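Local coordinates for methylocystis parvus OBBP MbnE (Methylocystis parvus OBBP, PDB 5ICQ), which probably binds the copper-chelating peptide methanobactin in the periplasm and hands it on for transport, as a family 5 extracellular solute-binding protein, at residues A[445-456]-A[472-483]. Residues are numbered along the deposited sequence; the frame is centred on the assembly and turned at random.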
ATOM      1  N   SER A 445     -31.616  13.066   6.272  1.00 10.99           N
ATOM      2  CA  SER A 445     -30.470  13.885   6.639  1.00 14.44           C
ATOM      3  C   SER A 445     -29.404  13.017   7.294  1.00 16.97           C
ATOM      4  O   SER A 445     -29.705  11.996   7.918  1.00 14.64           O
ATOM      5  CB  SER A 445     -30.869  15.049   7.559  1.00 28.55           C
ATOM      6  OG  SER A 445     -31.086  14.617   8.873  1.00 29.96           O
ATOM      7  N   PHE A 446     -28.149  13.423   7.127  1.00  9.99           N
ATOM      8  CA  PHE A 446     -27.042  12.650   7.678  1.00  9.03           C
ATOM      9  C   PHE A 446     -25.835  13.556   7.840  1.00 12.31           C
ATOM     10  O   PHE A 446     -25.819  14.700   7.381  1.00 13.52           O
ATOM     11  CB  PHE A 446     -26.715  11.422   6.812  1.00  8.00           C
ATOM     12  CG  PHE A 446     -26.024  11.723   5.487  1.00 11.85           C
ATOM     13  CD1 PHE A 446     -26.761  12.060   4.362  1.00  9.06           C
ATOM     14  CD2 PHE A 446     -24.641  11.606   5.362  1.00 11.48           C
ATOM     15  CE1 PHE A 446     -26.136  12.299   3.141  1.00  9.35           C
ATOM     16  CE2 PHE A 446     -23.998  11.855   4.140  1.00 11.51           C
ATOM     17  CZ  PHE A 446     -24.749  12.196   3.025  1.00  7.71           C
ATOM     18  N   GLU A 447     -24.813  13.023   8.496  1.00  7.85           N
ATOM     19  CA  GLU A 447     -23.613  13.782   8.805  1.00  5.47           C
ATOM     20  C   GLU A 447     -22.407  13.121   8.155  1.00  9.34           C
ATOM     21  O   GLU A 447     -22.264  11.895   8.216  1.00 11.16           O
ATOM     22  CB  GLU A 447     -23.417  13.852  10.318  1.00  9.11           C
ATOM     23  CG  GLU A 447     -22.079  14.426  10.744  1.00 11.80           C
ATOM     24  CD  GLU A 447     -21.798  14.138  12.212  1.00 23.58           C
ATOM     25  OE1 GLU A 447     -22.092  14.992  13.062  1.00 18.94           O
ATOM     26  OE2 GLU A 447     -21.307  13.035  12.507  1.00 26.74           O
ATOM     27  N   ILE A 448     -21.535  13.925   7.541  1.00  8.41           N
ATOM     28  CA  ILE A 448     -20.221  13.460   7.088  1.00  6.90           C
ATOM     29  C   ILE A 448     -19.193  13.904   8.112  1.00 12.73           C
ATOM     30  O   ILE A 448     -18.976  15.108   8.297  1.00  9.17           O
ATOM     31  CB  ILE A 448     -19.851  14.016   5.702  1.00  6.23           C
ATOM     32  CG1 ILE A 448     -20.905  13.642   4.654  1.00  9.28           C
ATOM     33  CG2 ILE A 448     -18.443  13.506   5.282  1.00  6.31           C
ATOM     34  CD1 ILE A 448     -20.637  14.277   3.274  1.00  9.72           C
ATOM     35  N   MET A 449     -18.528  12.951   8.756  1.00  7.88           N
ATOM     36  CA  MET A 449     -17.486  13.287   9.718  1.00  8.08           C
ATOM     37  C   MET A 449     -16.161  13.441   8.981  1.00  8.62           C
ATOM     38  O   MET A 449     -15.777  12.560   8.208  1.00 10.54           O
ATOM     39  CB  MET A 449     -17.380  12.203  10.797  1.00  9.28           C
ATOM     40  CG  MET A 449     -16.232  12.412  11.756  1.00 11.27           C
ATOM     41  SD  MET A 449     -16.156  11.121  13.042  1.00 14.37           S
ATOM     42  CE  MET A 449     -15.545   9.710  12.118  1.00  8.68           C
ATOM     43  N   VAL A 450     -15.462  14.559   9.213  1.00  8.58           N
ATOM     44  CA  VAL A 450     -14.192  14.814   8.542  1.00  7.61           C
ATOM     45  C   VAL A 450     -13.121  15.169   9.568  1.00 10.87           C
ATOM     46  O   VAL A 450     -13.406  15.577  10.693  1.00 11.31           O
ATOM     47  CB  VAL A 450     -14.295  15.931   7.478  1.00  7.71           C
ATOM     48  CG1 VAL A 450     -15.250  15.528   6.349  1.00  8.59           C
ATOM     49  CG2 VAL A 450     -14.740  17.248   8.112  1.00  8.00           C
ATOM     50  N   LYS A 451     -11.861  15.007   9.155  1.00 13.17           N
ATOM     51  CA  LYS A 451     -10.739  15.196  10.066  1.00 19.31           C
ATOM     52  C   LYS A 451      -9.844  16.382   9.738  1.00 21.91           C
ATOM     53  O   LYS A 451      -9.051  16.779  10.596  1.00 16.04           O
ATOM     54  CB  LYS A 451      -9.875  13.928  10.120  1.00 18.64           C
ATOM     55  CG  LYS A 451      -9.043  13.677   8.875  1.00 24.50           C
ATOM     56  CD  LYS A 451      -8.052  12.540   9.136  1.00 31.52           C
ATOM     57  CE  LYS A 451      -7.194  12.235   7.925  1.00 39.50           C
ATOM     58  NZ  LYS A 451      -6.132  11.242   8.272  1.00 46.72           N
ATOM     59  N   ASP A 452      -9.942  16.967   8.544  1.00 14.07           N
ATOM     60  CA  ASP A 452      -9.106  18.125   8.234  1.00 14.47           C
ATOM     61  C   ASP A 452      -9.813  19.002   7.206  1.00 18.62           C
ATOM     62  O   ASP A 452     -10.912  18.686   6.752  1.00 11.24           O
ATOM     63  CB  ASP A 452      -7.709  17.689   7.768  1.00 16.93           C
ATOM     64  CG  ASP A 452      -7.734  16.785   6.542  1.00 22.16           C
ATOM     65  OD1 ASP A 452      -8.549  16.998   5.620  1.00 17.75           O
ATOM     66  OD2 ASP A 452      -6.890  15.866   6.475  1.00 25.09           O
ATOM     67  N   ARG A 453      -9.159  20.116   6.839  1.00 15.64           N
ATOM     68  CA  ARG A 453      -9.772  21.118   5.962  1.00 18.86           C
ATOM     69  C   ARG A 453      -9.952  20.602   4.545  1.00 13.32           C
ATOM     70  O   ARG A 453     -10.929  20.956   3.871  1.00 14.49           O
ATOM     71  CB  ARG A 453      -8.925  22.399   5.912  1.00 22.70           C
ATOM     72  CG  ARG A 453      -8.895  23.259   7.164  1.00 38.62           C
ATOM     73  CD  ARG A 453      -8.134  22.622   8.309  1.00 56.89           C
ATOM     74  NE  ARG A 453      -6.975  21.823   7.894  1.00 53.73           N
ATOM     75  CZ  ARG A 453      -6.384  20.918   8.661  1.00 42.17           C
ATOM     76  NH1 ARG A 453      -6.849  20.695   9.888  1.00 46.16           N
ATOM     77  NH2 ARG A 453      -5.344  20.236   8.213  1.00 47.53           N
ATOM     78  N   ASP A 454      -8.990  19.826   4.043  1.00 11.10           N
ATOM     79  CA  ASP A 454      -9.140  19.268   2.704  1.00 15.47           C
ATOM     80  C   ASP A 454     -10.366  18.361   2.631  1.00 17.93           C
ATOM     81  O   ASP A 454     -11.183  18.476   1.710  1.00 11.31           O
ATOM     82  CB  ASP A 454      -7.867  18.521   2.298  1.00 22.61           C
ATOM     83  CG  ASP A 454      -7.881  18.084   0.836  1.00 36.67           C
ATOM     84  OD1 ASP A 454      -8.365  18.863  -0.013  1.00 39.09           O
ATOM     85  OD2 ASP A 454      -7.411  16.963   0.533  1.00 42.19           O
ATOM     86  N   GLN A 455     -10.520  17.459   3.608  1.00  9.05           N
ATOM     87  CA  GLN A 455     -11.717  16.622   3.655  1.00 10.31           C
ATOM     88  C   GLN A 455     -12.978  17.463   3.798  1.00 10.03           C
ATOM     89  O   GLN A 455     -14.009  17.157   3.187  1.00 11.10           O
ATOM     90  CB  GLN A 455     -11.637  15.633   4.813  1.00  7.72           C
ATOM     91  CG  GLN A 455     -10.633  14.493   4.568  1.00 11.41           C
ATOM     92  CD  GLN A 455     -10.815  13.374   5.570  1.00 16.08           C
ATOM     93  OE1 GLN A 455     -11.642  13.472   6.473  1.00 12.33           O
ATOM     94  NE2 GLN A 455     -10.046  12.299   5.414  1.00 12.48           N
ATOM     95  N   GLU A 456     -12.933  18.490   4.646  1.00  7.14           N
ATOM     96  CA  GLU A 456     -14.118  19.313   4.862  1.00  6.54           C
ATOM     97  C   GLU A 456     -14.566  19.987   3.568  1.00 10.62           C
ATOM     98  O   GLU A 456     -15.765  20.042   3.273  1.00  9.47           O
ATOM     99  CB  GLU A 456     -13.853  20.351   5.961  1.00 10.76           C
ATOM    100  CG  GLU A 456     -15.101  21.186   6.287  1.00  8.27           C
ATOM    101  CD  GLU A 456     -14.888  22.212   7.392  1.00 22.85           C
ATOM    102  OE1 GLU A 456     -15.817  22.450   8.196  1.00 19.60           O
ATOM    103  OE2 GLU A 456     -13.784  22.776   7.470  1.00 23.03           O
ATOM    104  N   GLU A 472     -30.418  16.666   3.344  1.00 13.58           N
ATOM    105  CA  GLU A 472     -29.723  17.537   4.284  1.00 10.24           C
ATOM    106  C   GLU A 472     -28.436  16.855   4.742  1.00 14.27           C
ATOM    107  O   GLU A 472     -28.479  15.743   5.269  1.00 17.38           O
ATOM    108  CB  GLU A 472     -30.624  17.850   5.475  1.00 15.91           C
ATOM    109  CG  GLU A 472     -29.928  18.604   6.603  1.00 25.20           C
ATOM    110  CD  GLU A 472     -30.865  18.873   7.761  1.00 39.08           C
ATOM    111  OE1 GLU A 472     -31.934  19.480   7.531  1.00 44.41           O
ATOM    112  OE2 GLU A 472     -30.546  18.458   8.893  1.00 42.12           O
ATOM    113  N   VAL A 473     -27.294  17.505   4.530  1.00 11.33           N
ATOM    114  CA  VAL A 473     -25.998  16.912   4.866  1.00  8.54           C
ATOM    115  C   VAL A 473     -25.251  17.866   5.785  1.00 12.77           C
ATOM    116  O   VAL A 473     -24.940  18.994   5.390  1.00 12.56           O
ATOM    117  CB  VAL A 473     -25.158  16.614   3.618  1.00 10.59           C
ATOM    118  CG1 VAL A 473     -23.869  15.875   4.019  1.00 12.20           C
ATOM    119  CG2 VAL A 473     -25.971  15.810   2.583  1.00 10.91           C
ATOM    120  N   ARG A 474     -24.937  17.415   6.993  1.00  9.21           N
ATOM    121  CA  ARG A 474     -24.127  18.203   7.906  1.00  9.44           C
ATOM    122  C   ARG A 474     -22.678  17.733   7.845  1.00 10.98           C
ATOM    123  O   ARG A 474     -22.402  16.540   8.002  1.00 13.67           O
ATOM    124  CB  ARG A 474     -24.680  18.077   9.326  1.00 15.94           C
ATOM    125  CG  ARG A 474     -26.154  18.460   9.395  1.00 28.68           C
ATOM    126  CD  ARG A 474     -26.890  17.815  10.562  1.00 43.15           C
ATOM    127  NE  ARG A 474     -27.483  16.521  10.217  1.00 48.74           N
ATOM    128  CZ  ARG A 474     -27.238  15.391  10.874  1.00 44.15           C
ATOM    129  NH1 ARG A 474     -26.410  15.391  11.910  1.00 48.08           N
ATOM    130  NH2 ARG A 474     -27.825  14.263  10.506  1.00 36.64           N
ATOM    131  N   VAL A 475     -21.756  18.665   7.619  1.00  8.15           N
ATOM    132  CA  VAL A 475     -20.329  18.349   7.549  1.00  6.70           C
ATOM    133  C   VAL A 475     -19.710  18.793   8.865  1.00 15.33           C
ATOM    134  O   VAL A 475     -19.751  19.985   9.201  1.00 15.39           O
ATOM    135  CB  VAL A 475     -19.655  19.041   6.352  1.00  8.43           C
ATOM    136  CG1 VAL A 475     -18.135  18.765   6.327  1.00  9.69           C
ATOM    137  CG2 VAL A 475     -20.297  18.581   5.051  1.00  6.49           C
ATOM    138  N   ARG A 476     -19.152  17.854   9.631  1.00 10.22           N
ATOM    139  CA  ARG A 476     -18.591  18.203  10.935  1.00 13.09           C
ATOM    140  C   ARG A 476     -17.133  17.782  11.032  1.00 14.91           C
ATOM    141  O   ARG A 476     -16.807  16.589  10.953  1.00  9.51           O
ATOM    142  CB  ARG A 476     -19.408  17.603  12.085  1.00 20.10           C
ATOM    143  CG  ARG A 476     -20.856  18.107  12.124  1.00 36.82           C
ATOM    144  CD  ARG A 476     -20.985  19.641  11.975  1.00 46.93           C
ATOM    145  NE  ARG A 476     -22.389  20.066  11.846  1.00 46.36           N
ATOM    146  CZ  ARG A 476     -22.849  21.023  11.038  1.00 44.09           C
ATOM    147  NH1 ARG A 476     -22.022  21.701  10.229  1.00 37.12           N
ATOM    148  NH2 ARG A 476     -24.150  21.287  11.020  1.00 36.33           N
ATOM    149  N   LEU A 477     -16.271  18.775  11.220  1.00 11.27           N
ATOM    150  CA  LEU A 477     -14.849  18.567  11.444  1.00 10.54           C
ATOM    151  C   LEU A 477     -14.637  18.257  12.922  1.00 15.40           C
ATOM    152  O   LEU A 477     -15.033  19.049  13.780  1.00 15.59           O
ATOM    153  CB  LEU A 477     -14.094  19.834  11.041  1.00 17.64           C
ATOM    154  CG  LEU A 477     -12.620  19.943  11.401  1.00 27.35           C
ATOM    155  CD1 LEU A 477     -11.866  18.966  10.571  1.00 22.94           C
ATOM    156  CD2 LEU A 477     -12.120  21.367  11.156  1.00 34.24           C
ATOM    157  N   VAL A 478     -14.050  17.106  13.233  1.00 14.95           N
ATOM    158  CA  VAL A 478     -13.881  16.723  14.632  1.00 15.18           C
ATOM    159  C   VAL A 478     -12.392  16.579  14.922  1.00 11.91           C
ATOM    160  O   VAL A 478     -11.593  16.283  14.028  1.00 19.05           O
ATOM    161  CB  VAL A 478     -14.654  15.432  14.977  1.00 21.04           C
ATOM    162  CG1 VAL A 478     -16.127  15.582  14.623  1.00 24.43           C
ATOM    163  CG2 VAL A 478     -14.084  14.259  14.245  1.00 16.09           C
ATOM    164  N   ASP A 479     -12.017  16.810  16.181  1.00 13.86           N
ATOM    165  CA  ASP A 479     -10.603  16.766  16.529  1.00 15.89           C
ATOM    166  C   ASP A 479     -10.077  15.338  16.442  1.00 19.05           C
ATOM    167  O   ASP A 479     -10.837  14.369  16.376  1.00 18.11           O
ATOM    168  CB  ASP A 479     -10.356  17.364  17.922  1.00 26.80           C
ATOM    169  CG  ASP A 479     -11.007  16.567  19.058  1.00 40.03           C
ATOM    170  OD1 ASP A 479     -10.847  15.331  19.136  1.00 35.27           O
ATOM    171  OD2 ASP A 479     -11.669  17.201  19.904  1.00 52.86           O
ATOM    172  N   GLU A 480      -8.745  15.230  16.462  1.00 20.04           N
ATOM    173  CA  GLU A 480      -8.058  13.962  16.234  1.00 23.02           C
ATOM    174  C   GLU A 480      -8.541  12.857  17.170  1.00 18.09           C
ATOM    175  O   GLU A 480      -8.731  11.712  16.741  1.00 18.00           O
ATOM    176  CB  GLU A 480      -6.552  14.175  16.404  1.00 32.23           C
ATOM    177  CG  GLU A 480      -5.739  12.904  16.604  1.00 50.47           C
ATOM    178  CD  GLU A 480      -4.300  13.188  17.032  1.00 62.10           C
ATOM    179  OE1 GLU A 480      -3.435  13.390  16.152  1.00 63.49           O
ATOM    180  OE2 GLU A 480      -4.029  13.209  18.252  1.00 64.77           O
ATOM    181  N   VAL A 481      -8.710  13.169  18.454  1.00 19.45           N
ATOM    182  CA  VAL A 481      -9.051  12.132  19.424  1.00 24.17           C
ATOM    183  C   VAL A 481     -10.463  11.613  19.176  1.00 23.12           C
ATOM    184  O   VAL A 481     -10.703  10.400  19.165  1.00 14.23           O
ATOM    185  CB  VAL A 481      -8.888  12.664  20.859  1.00 23.66           C
ATOM    186  CG1 VAL A 481      -9.572  11.742  21.846  1.00 25.17           C
ATOM    187  CG2 VAL A 481      -7.416  12.811  21.201  1.00 21.83           C
ATOM    188  N   GLN A 482     -11.417  12.526  18.977  1.00 12.74           N
ATOM    189  CA  GLN A 482     -12.800  12.133  18.714  1.00 13.92           C
ATOM    190  C   GLN A 482     -12.935  11.412  17.376  1.00 11.61           C
ATOM    191  O   GLN A 482     -13.711  10.452  17.258  1.00 15.16           O
ATOM    192  CB  GLN A 482     -13.706  13.371  18.735  1.00 20.16           C
ATOM    193  CG  GLN A 482     -14.122  13.826  20.118  1.00 32.30           C
ATOM    194  CD  GLN A 482     -15.043  12.826  20.800  1.00 44.15           C
ATOM    195  OE1 GLN A 482     -14.865  12.498  21.975  1.00 51.47           O
ATOM    196  NE2 GLN A 482     -16.034  12.333  20.061  1.00 36.82           N
ATOM    197  N   TYR A 483     -12.219  11.882  16.354  1.00 13.57           N
ATOM    198  CA  TYR A 483     -12.264  11.239  15.041  1.00 15.71           C
ATOM    199  C   TYR A 483     -11.793   9.794  15.118  1.00 16.00           C
ATOM    200  O   TYR A 483     -12.435   8.883  14.578  1.00 13.38           O
ATOM    201  CB  TYR A 483     -11.400  12.023  14.057  1.00 15.16           C
ATOM    202  CG  TYR A 483     -11.488  11.537  12.622  1.00 20.13           C
ATOM    203  CD1 TYR A 483     -12.528  11.947  11.794  1.00 16.01           C
ATOM    204  CD2 TYR A 483     -10.525  10.690  12.093  1.00 21.01           C
ATOM    205  CE1 TYR A 483     -12.611  11.512  10.473  1.00 14.83           C
ATOM    206  CE2 TYR A 483     -10.604  10.242  10.774  1.00 20.19           C
ATOM    207  CZ  TYR A 483     -11.654  10.654   9.973  1.00 18.67           C
ATOM    208  OH  TYR A 483     -11.739  10.233   8.659  1.00 25.71           O
TER
HETATM  209  O   HOH W   1     -13.534  11.564   7.108  1.00 11.31           O
HETATM  210  O   HOH W   2      -9.198  16.041  13.299  1.00 26.27           O
HETATM  211  O   HOH W   3     -10.011   9.797   6.930  1.00 23.37           O
HETATM  212  O   HOH W   4     -18.535  22.344   7.939  1.00 24.21           O
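Tyr483 meets strand 445-450 and the turn after it with its ring and hydroxyl. CG stands anti to the backbone N (chi1 -174°), which carries the ring from helix 480-483 to that turn. CB serves as the link from the helix; the first ring atom, Tyr483 CG, lies 3.8 Å from Lys451 CB. Lys451 CB sits over the centre of the Tyr483 ring, 3.5 Å from its centroid, a CH-pi contact. Tyr483 CD1 also touches Met449 CG at 3.7 Å. Met449 bends at chi3 (74°), and its CE reaches CD1 and CE1 while SD lies oblique to the ring, a Met-aromatic contact. CE1 packs on Val450 C, and CE2 meets Lys451 CD. At the tip, Tyr483 OH donates to a water 2.7 Å away that in turn donates to Met449 O and Gln455 OE1. A second water donates to OH and accepts from Gln455 NE2. Gln455 OE1 also accepts from Lys451 N, so the amide is tied to the turn. A leucine here would probably leave both waters without their phenol partner and Lys451 CB without a ring face to rest on.

Before the turn the two strands run parallel. Six backbone hydrogen bonds join the segments, the first from Phe446 N to Glu472 O and the last from Val478 N, just past the strand, to Val450 O. On one face Val473 CG1 lies over the Phe446 ring and also meets Ile448 CD1 at 3.7 Å. On the other, the Arg474 guanidinium lies with one face against Phe446 C and Glu447 CB, while Glu447 OE2 forms a salt bridge with Arg486. The segments belong to a beta-alpha-beta unit. Helix 453-467 packs Ala459 and Ala463 on the Ile448, Val450, Val473 and Val475 face, helix 480-489 lies on the Met449 face, and strand 494-498 pairs with the other edge of strand 442-450.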